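Side-chain contacts in glycerol dehydrogenase (Schizosaccharomyces pombe, PDB 1TA9), which probably catalyses the zinc-dependent, NAD-linked oxidation of glycerol to dihydroxyacetone as part of glycerol assimilation: residues B[353-358]-B[415-420]; B[316-321]-B[334-339]. One frame throughout, in Å; residues are numbered along the deposited sequence.

Contact 1 (B[353-358]-B[415-420]); sequences EDFNNL and KAVDSY
Phe355 meets Tyr420 in a T-shaped aromatic pair: the tyrosine turns an edge of its ring to one face of the phenylalanine, with the planes at 88° and the centroids 5.2 Å apart. Tyr420 CD2 sits over the middle of the Phe355 ring, 3.8 Å above its plane. Because CG of Phe355 lies anti to the backbone N (chi1 167°), the ring reaches out from helix 352-364 to the facing helix.

Aliphatic packing completes the apolar part. Tyr420 CB approaches Phe355 CE1 to 3.3 Å, a tight contact, while Val417 CG1 lies 4.0 Å from Phe355 CZ. With an alanine in place of Phe355, a gap would probably open between the two helices, and the Tyr420 edge and the Val417 methyl would lose the ring they pack on.

The polar link is indirect: one water donates to Asn356 OD1 at 2.9 Å and to the Tyr420 carbonyl O at 2.7 Å, bridging side chain to backbone beside the rings.

Helices 352-364 and 407-428 are thus joined beside helix 333-347, on whose Leu342, Val343 and Val346 Val417 also packs, and Tyr420 packs on Ser277 of the second subunit.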
# COMPACT_ATOMS: atom_id res chain seq x y z
N GLU B 353 8.12 14.02 -15.18
CA GLU B 353 7.76 12.60 -15.20
C GLU B 353 6.35 12.38 -15.74
O GLU B 353 6.11 11.45 -16.51
CB GLU B 353 7.88 11.99 -13.81
CG GLU B 353 9.31 11.74 -13.36
CD GLU B 353 10.04 10.72 -14.23
OE1 GLU B 353 9.61 9.54 -14.25
OE2 GLU B 353 11.03 11.09 -14.89
N ASP B 354 5.41 13.24 -15.34
CA ASP B 354 4.03 13.12 -15.81
C ASP B 354 3.91 13.47 -17.28
O ASP B 354 3.08 12.90 -18.00
CB ASP B 354 3.12 14.01 -14.97
CG ASP B 354 3.04 13.54 -13.54
OD1 ASP B 354 3.46 14.28 -12.63
OD2 ASP B 354 2.55 12.41 -13.33
N PHE B 355 4.73 14.41 -17.75
CA PHE B 355 4.71 14.77 -19.16
C PHE B 355 5.20 13.53 -19.92
O PHE B 355 4.59 13.13 -20.91
CB PHE B 355 5.64 15.96 -19.43
CG PHE B 355 5.93 16.19 -20.90
CD1 PHE B 355 6.88 15.43 -21.57
CD2 PHE B 355 5.24 17.17 -21.61
CE1 PHE B 355 7.15 15.64 -22.92
CE2 PHE B 355 5.50 17.39 -22.97
CZ PHE B 355 6.45 16.63 -23.62
N ASN B 356 6.28 12.93 -19.44
CA ASN B 356 6.84 11.75 -20.08
C ASN B 356 5.85 10.60 -20.18
O ASN B 356 5.82 9.88 -21.18
CB ASN B 356 8.10 11.27 -19.36
CG ASN B 356 9.27 12.21 -19.56
OD1 ASN B 356 9.26 13.06 -20.45
ND2 ASN B 356 10.30 12.06 -18.73
N ASN B 357 5.04 10.41 -19.15
CA ASN B 357 4.07 9.33 -19.18
C ASN B 357 3.08 9.50 -20.33
O ASN B 357 2.70 8.53 -20.99
CB ASN B 357 3.33 9.22 -17.84
CG ASN B 357 4.22 8.68 -16.73
OD1 ASN B 357 5.18 7.96 -16.99
ND2 ASN B 357 3.88 9.01 -15.49
N LEU B 358 2.66 10.74 -20.58
CA LEU B 358 1.71 11.00 -21.66
C LEU B 358 2.41 10.96 -23.02
O LEU B 358 1.91 10.35 -23.96
CB LEU B 358 1.03 12.35 -21.47
CG LEU B 358 -0.06 12.74 -22.48
CD1 LEU B 358 -1.16 11.68 -22.49
CD2 LEU B 358 -0.64 14.10 -22.10
N LYS B 415 7.93 24.98 -28.03
CA LYS B 415 9.33 24.56 -28.16
C LYS B 415 9.73 23.66 -27.00
O LYS B 415 10.53 22.75 -27.17
CB LYS B 415 10.25 25.78 -28.22
CG LYS B 415 10.20 26.50 -29.57
CD LYS B 415 11.15 27.69 -29.64
CE LYS B 415 10.63 28.87 -28.83
NZ LYS B 415 11.45 30.10 -29.05
N ALA B 416 9.18 23.92 -25.82
CA ALA B 416 9.50 23.11 -24.65
C ALA B 416 9.06 21.67 -24.89
O ALA B 416 9.80 20.73 -24.59
CB ALA B 416 8.81 23.67 -23.41
N VAL B 417 7.86 21.48 -25.43
CA VAL B 417 7.39 20.14 -25.72
C VAL B 417 8.41 19.42 -26.61
O VAL B 417 8.80 18.28 -26.34
CB VAL B 417 6.03 20.16 -26.47
CG1 VAL B 417 5.68 18.76 -26.97
CG2 VAL B 417 4.93 20.68 -25.53
N ASP B 418 8.87 20.11 -27.65
CA ASP B 418 9.85 19.52 -28.56
C ASP B 418 11.12 19.05 -27.83
O ASP B 418 11.58 17.94 -28.05
CB ASP B 418 10.22 20.53 -29.64
CG ASP B 418 11.15 19.95 -30.68
OD1 ASP B 418 10.75 18.98 -31.37
OD2 ASP B 418 12.28 20.47 -30.82
N SER B 419 11.67 19.90 -26.96
CA SER B 419 12.87 19.52 -26.22
C SER B 419 12.60 18.39 -25.23
O SER B 419 13.43 17.49 -25.07
CB SER B 419 13.43 20.73 -25.47
OG SER B 419 13.89 21.72 -26.37
N TYR B 420 11.46 18.44 -24.54
CA TYR B 420 11.11 17.40 -23.57
C TYR B 420 10.98 16.05 -24.28
O TYR B 420 11.51 15.04 -23.81
CB TYR B 420 9.76 17.72 -22.89
CG TYR B 420 9.73 18.90 -21.94
CD1 TYR B 420 10.82 19.75 -21.78
CD2 TYR B 420 8.57 19.18 -21.22
CE1 TYR B 420 10.76 20.87 -20.92
CE2 TYR B 420 8.49 20.29 -20.36
CZ TYR B 420 9.58 21.13 -20.21
OH TYR B 420 9.48 22.21 -19.37
O HOH W 1 11.59 14.56 -21.15

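Contact 2 (B[316-321]-B[334-339]); sequences AIHNGM and GEKVAY
This is a buried helix-helix contact close to the zinc site, where His318 and Met321 of helix 313-322 pack against Lys336 and Val337 of helix 333-347. The segment axes approach to 8.4 Å with 120° between their directions, and the backbones come nearest at His318 and Val337.

The imidazole of His318 lies against the aliphatic part of Lys336: CD2 is 3.5 Å from Lys336 CB, and NE2 is 3.4 Å from Lys336 CE. A bend at chi3 (-68°) turns the end of the lysine chain, which crosses the imidazole at a slant, toward NE2 and brings its ammonium group there. A water in the imidazole plane joins the two, 3.1 Å from His318 NE2, and accepts a bond from Lys336 NZ at 2.6 Å. On the other ring nitrogen, ND1 donates to Asn319 OD1 at 2.9 Å; the acceptor is in the imidazole plane, although the donor stands above the amide's carbonyl plane. This bond and the water together probably fix the ring's rotation.

Val337 CG2 packs obliquely against His318 CD2 at 3.9 Å, and the Met321 methyl CE lies 3.3 Å from the Lys336 carbonyl O.

His318 also forms an edge-to-face pair with His333, and Val337 touches His315 and Asp232. His315, His333 and Asp232 coordinate the zinc ion, so His318 and Val337 supply second-shell packing around the metal site characteristic of the iron-containing alcohol dehydrogenase family, here occupied by zinc.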
# COMPACT_ATOMS: atom_id res chain seq x y z
N ALA B 316 -7.11 25.05 -28.78
CA ALA B 316 -6.80 26.43 -29.16
C ALA B 316 -5.43 26.41 -29.85
O ALA B 316 -5.20 27.11 -30.84
CB ALA B 316 -6.78 27.32 -27.93
N ILE B 317 -4.52 25.60 -29.31
CA ILE B 317 -3.18 25.48 -29.87
C ILE B 317 -3.26 24.81 -31.24
O ILE B 317 -2.52 25.18 -32.16
CB ILE B 317 -2.27 24.68 -28.92
CG1 ILE B 317 -2.10 25.45 -27.61
CG2 ILE B 317 -0.91 24.43 -29.57
CD1 ILE B 317 -1.46 24.67 -26.50
N HIS B 318 -4.15 23.83 -31.37
CA HIS B 318 -4.33 23.14 -32.64
C HIS B 318 -4.75 24.17 -33.70
O HIS B 318 -4.25 24.16 -34.82
CB HIS B 318 -5.41 22.06 -32.51
CG HIS B 318 -6.09 21.72 -33.81
ND1 HIS B 318 -7.06 22.53 -34.37
CD2 HIS B 318 -5.94 20.67 -34.65
CE1 HIS B 318 -7.48 21.99 -35.50
NE2 HIS B 318 -6.81 20.87 -35.70
N ASN B 319 -5.66 25.06 -33.32
CA ASN B 319 -6.14 26.09 -34.24
C ASN B 319 -5.03 27.09 -34.59
O ASN B 319 -4.94 27.56 -35.72
CB ASN B 319 -7.34 26.83 -33.65
CG ASN B 319 -8.54 25.92 -33.45
OD1 ASN B 319 -8.70 24.93 -34.16
ND2 ASN B 319 -9.40 26.28 -32.51
N GLY B 320 -4.19 27.40 -33.61
CA GLY B 320 -3.10 28.33 -33.85
C GLY B 320 -2.08 27.73 -34.81
O GLY B 320 -1.55 28.43 -35.68
N MET B 321 -1.80 26.44 -34.65
CA MET B 321 -0.84 25.72 -35.49
C MET B 321 -1.20 25.76 -36.96
O MET B 321 -0.33 25.86 -37.82
CB MET B 321 -0.75 24.26 -35.06
CG MET B 321 -0.07 24.00 -33.74
SD MET B 321 -0.10 22.22 -33.36
CE MET B 321 -1.32 22.17 -32.05
N GLY B 334 -6.33 14.98 -35.20
CA GLY B 334 -5.82 14.36 -33.99
C GLY B 334 -4.31 14.42 -33.82
O GLY B 334 -3.80 14.44 -32.70
N GLU B 335 -3.58 14.42 -34.93
CA GLU B 335 -2.13 14.48 -34.87
C GLU B 335 -1.72 15.83 -34.31
O GLU B 335 -0.77 15.92 -33.53
CB GLU B 335 -1.55 14.24 -36.28
CG GLU B 335 -2.11 12.95 -36.89
CD GLU B 335 -1.64 12.68 -38.31
OE1 GLU B 335 -1.39 13.65 -39.06
OE2 GLU B 335 -1.55 11.49 -38.68
N LYS B 336 -2.44 16.87 -34.69
CA LYS B 336 -2.15 18.21 -34.19
C LYS B 336 -2.64 18.35 -32.75
O LYS B 336 -1.94 18.93 -31.91
CB LYS B 336 -2.82 19.26 -35.09
CG LYS B 336 -2.17 19.40 -36.46
CD LYS B 336 -2.90 20.41 -37.36
CE LYS B 336 -4.28 19.91 -37.75
NZ LYS B 336 -4.96 20.84 -38.70
N VAL B 337 -3.82 17.82 -32.46
CA VAL B 337 -4.38 17.91 -31.11
C VAL B 337 -3.49 17.22 -30.07
O VAL B 337 -3.35 17.70 -28.95
CB VAL B 337 -5.80 17.29 -31.04
CG1 VAL B 337 -6.23 17.14 -29.58
CG2 VAL B 337 -6.79 18.19 -31.77
N ALA B 338 -2.92 16.08 -30.45
CA ALA B 338 -2.05 15.36 -29.53
C ALA B 338 -0.87 16.25 -29.14
O ALA B 338 -0.55 16.37 -27.95
CB ALA B 338 -1.55 14.08 -30.18
N TYR B 339 -0.23 16.88 -30.12
CA TYR B 339 0.90 17.76 -29.81
C TYR B 339 0.39 18.90 -28.94
O TYR B 339 1.03 19.29 -27.97
CB TYR B 339 1.53 18.32 -31.09
CG TYR B 339 2.88 18.97 -30.85
CD1 TYR B 339 4.05 18.22 -30.93
CD2 TYR B 339 2.97 20.32 -30.49
CE1 TYR B 339 5.30 18.80 -30.66
CE2 TYR B 339 4.21 20.90 -30.21
CZ TYR B 339 5.37 20.14 -30.30
OH TYR B 339 6.59 20.71 -30.01
O HOH W 2 -7.33 19.85 -38.53

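Both contacts are largely buried, although Lys336 of contact 2 is partly exposed, and lie on the same side of the chain's centre, but contact 2 is the more central, beside the metal site, whereas contact 1 is farther out, next to the second subunit and away from it. They meet through helix 333-347, preceding helix 352-364: Tyr339, in one segment of contact 2, packs with its CZ 3.6 Å from Val417 CG1 of contact 1. The chemistry differs with place: contact 1 rests on an aromatic pair, contact 2 on an imidazole set across the aliphatic part of a lysine. Each has a bridging water, reaching a backbone carbonyl in contact 1 and a lysine ammonium in contact 2.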